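Local structure of formylmethanofuran--tetrahydromethanopterin formyltransferase (Methanosarcina barkeri, 1M5S) at residues M1-G5 with V6-D10. The protein catalyses the reversible transfer of a formyl group from formylmethanofuran to tetrahydromethanopterin, a step in methanogenesis from carbon dioxide. Residues are numbered along the deposited sequence; the frame is centred on the assembly and turned at random.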
ATOM      1  N   MET A   1     -15.728 -34.226  -5.523  1.00 22.51           N
ATOM      2  CA  MET A   1     -14.378 -33.640  -5.750  1.00 21.39           C
ATOM      3  C   MET A   1     -13.959 -32.764  -4.573  1.00 20.41           C
ATOM      4  O   MET A   1     -14.766 -32.011  -4.024  1.00 21.71           O
ATOM      5  CB  MET A   1     -14.371 -32.811  -7.037  1.00 26.01           C
ATOM      6  CG  MET A   1     -13.036 -32.158  -7.368  1.00 24.06           C
ATOM      7  SD  MET A   1     -13.167 -31.018  -8.771  1.00 34.25           S
ATOM      8  CE  MET A   1     -13.461 -32.172 -10.107  1.00 24.44           C
ATOM      9  N   GLU A   2     -12.716 -32.937  -4.141  1.00 25.22           N
ATOM     10  CA  GLU A   2     -12.105 -32.060  -3.150  1.00 21.41           C
ATOM     11  C   GLU A   2     -10.783 -31.554  -3.688  1.00 29.53           C
ATOM     12  O   GLU A   2     -10.055 -32.288  -4.369  1.00 23.53           O
ATOM     13  CB  GLU A   2     -11.861 -32.810  -1.841  1.00 28.26           C
ATOM     14  CG  GLU A   2     -13.117 -33.082  -1.036  1.00 19.95           C
ATOM     15  CD  GLU A   2     -12.854 -33.854   0.250  1.00 26.97           C
ATOM     16  OE1 GLU A   2     -11.680 -34.039   0.628  1.00 31.19           O
ATOM     17  OE2 GLU A   2     -13.840 -34.252   0.903  1.00 36.71           O
ATOM     18  N   ILE A   3     -10.517 -30.273  -3.466  1.00 26.64           N
ATOM     19  CA  ILE A   3      -9.175 -29.740  -3.668  1.00 24.78           C
ATOM     20  C   ILE A   3      -8.622 -29.270  -2.329  1.00 26.08           C
ATOM     21  O   ILE A   3      -9.274 -28.513  -1.596  1.00 19.01           O
ATOM     22  CB  ILE A   3      -9.161 -28.576  -4.683  1.00 31.15           C
ATOM     23  CG1 ILE A   3      -9.875 -28.992  -5.965  1.00 29.07           C
ATOM     24  CG2 ILE A   3      -7.726 -28.202  -5.028  1.00 21.99           C
ATOM     25  CD1 ILE A   3     -10.239 -27.845  -6.837  1.00 35.42           C
ATOM     26  N   ASN A   4      -7.481 -29.843  -1.958  1.00 23.80           N
ATOM     27  CA  ASN A   4      -6.849 -29.577  -0.674  1.00 27.90           C
ATOM     28  C   ASN A   4      -7.809 -29.890   0.467  1.00 32.37           C
ATOM     29  O   ASN A   4      -7.889 -29.152   1.447  1.00 30.10           O
ATOM     30  CB  ASN A   4      -6.390 -28.115  -0.610  1.00 28.60           C
ATOM     31  CG  ASN A   4      -5.188 -27.928   0.280  1.00 35.70           C
ATOM     32  OD1 ASN A   4      -4.310 -28.795   0.344  1.00 43.79           O
ATOM     33  ND2 ASN A   4      -5.168 -26.827   1.028  1.00 37.60           N
ATOM     34  N   GLY A   5      -8.628 -30.919   0.268  1.00 29.63           N
ATOM     35  CA  GLY A   5      -9.568 -31.344   1.288  1.00 28.37           C
ATOM     36  C   GLY A   5     -10.866 -30.559   1.295  1.00 22.74           C
ATOM     37  O   GLY A   5     -11.788 -30.880   2.049  1.00 27.90           O
ATOM     38  N   VAL A   6     -10.932 -29.513   0.476  1.00 22.82           N
ATOM     39  CA  VAL A   6     -12.121 -28.672   0.405  1.00 21.88           C
ATOM     40  C   VAL A   6     -13.087 -29.220  -0.645  1.00 20.61           C
ATOM     41  O   VAL A   6     -12.730 -29.359  -1.811  1.00 19.88           O
ATOM     42  CB  VAL A   6     -11.748 -27.201   0.059  1.00 19.48           C
ATOM     43  CG1 VAL A   6     -12.998 -26.340  -0.049  1.00 16.05           C
ATOM     44  CG2 VAL A   6     -10.825 -26.638   1.134  1.00 21.19           C
ATOM     45  N   GLU A   7     -14.311 -29.516  -0.221  1.00 18.95           N
ATOM     46  CA  GLU A   7     -15.357 -29.964  -1.133  1.00 19.94           C
ATOM     47  C   GLU A   7     -15.678 -28.937  -2.216  1.00 25.51           C
ATOM     48  O   GLU A   7     -16.093 -27.818  -1.924  1.00 26.39           O
ATOM     49  CB  GLU A   7     -16.631 -30.285  -0.355  1.00 26.79           C
ATOM     50  CG  GLU A   7     -17.789 -30.723  -1.240  1.00 29.99           C
ATOM     51  CD  GLU A   7     -19.095 -30.880  -0.481  1.00 35.71           C
ATOM     52  OE1 GLU A   7     -19.249 -30.277   0.602  1.00 32.34           O
ATOM     53  OE2 GLU A   7     -19.988 -31.584  -0.990  1.00 31.13           O
ATOM     54  N   ILE A   8     -15.527 -29.348  -3.471  1.00 24.23           N
ATOM     55  CA  ILE A   8     -15.976 -28.550  -4.608  1.00 20.41           C
ATOM     56  C   ILE A   8     -17.340 -29.068  -5.061  1.00 30.23           C
ATOM     57  O   ILE A   8     -17.447 -30.197  -5.536  1.00 26.95           O
ATOM     58  CB  ILE A   8     -14.987 -28.647  -5.806  1.00 24.39           C
ATOM     59  CG1 ILE A   8     -13.538 -28.456  -5.328  1.00 26.02           C
ATOM     60  CG2 ILE A   8     -15.359 -27.625  -6.887  1.00 22.22           C
ATOM     61  CD1 ILE A   8     -13.251 -27.117  -4.665  1.00 24.09           C
ATOM     62  N   GLU A   9     -18.378 -28.259  -4.866  1.00 25.88           N
ATOM     63  CA  GLU A   9     -19.730 -28.613  -5.283  1.00 30.46           C
ATOM     64  C   GLU A   9     -19.818 -28.859  -6.784  1.00 33.90           C
ATOM     65  O   GLU A   9     -19.181 -28.156  -7.579  1.00 30.40           O
ATOM     66  CB  GLU A   9     -20.706 -27.505  -4.908  1.00 34.30           C
ATOM     67  CG  GLU A   9     -21.581 -27.835  -3.737  1.00 48.08           C
ATOM     68  CD  GLU A   9     -22.968 -27.247  -3.872  1.00 56.06           C
ATOM     69  OE1 GLU A   9     -23.909 -27.999  -4.195  1.00 61.68           O
ATOM     70  OE2 GLU A   9     -23.127 -26.034  -3.633  1.00 47.21           O
ATOM     71  N   ASP A  10     -20.588 -29.879  -7.164  1.00 36.99           N
ATOM     72  CA  ASP A  10     -20.860 -30.158  -8.570  1.00 36.34           C
ATOM     73  C   ASP A  10     -22.035 -29.290  -9.003  1.00 38.33           C
ATOM     74  O   ASP A  10     -23.185 -29.737  -9.043  1.00 33.82           O
ATOM     75  CB  ASP A  10     -21.187 -31.651  -8.776  1.00 43.08           C
ATOM     76  CG  ASP A  10     -21.139 -32.076 -10.240  1.00 44.22           C
ATOM     77  OD1 ASP A  10     -20.951 -31.217 -11.130  1.00 47.30           O
ATOM     78  OD2 ASP A  10     -21.279 -33.292 -10.499  1.00 51.53           O
TER
HETATM   79  O   HOH W   1     -18.119 -32.610  -5.055  1.00 26.82           O
HETATM   80  O   HOH W   2     -14.393 -29.734   2.492  1.00 38.55           O
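I3 and V6 pair across a tight N-terminal beta hairpin, strand 2-3 running antiparallel to strand 6-8 through a type I' turn cornered by N4 and G5. I3 N gives its proton to V6 O at 2.9 Å, and V6 N returns one to I3 O. Two residues further from the turn, beyond the non-hydrogen-bonded pair E2-E7, I8 N bonds M1 O at 2.8 Å.

I3 and V6 share one face; I8 turns its side chain toward the first strand, and the isoleucines meet diagonally. Both hold CG1 anti to the carbonyl carbon, but I3 extends on to CD1 (chi2 164°) while I8 folds (chi2 -60°), and I3 CD1 rests 3.7 Å from I8 CG1. Cutting I3 back to an alanine is likely to uncover I8 CG1 and CD1 and leave a gap where the CG1-CD1 arm lay. V6 and I8 also pack on I277 of strand 274-278, which pairs in parallel with strand 6-8, tying the hairpin to the chain body.

The opposite face carries E2 and E7, with E2 CG 3.8 Å from E7 CA. At the open end a water accepts from M1 N and donates to I8 O, 2.6 Å away.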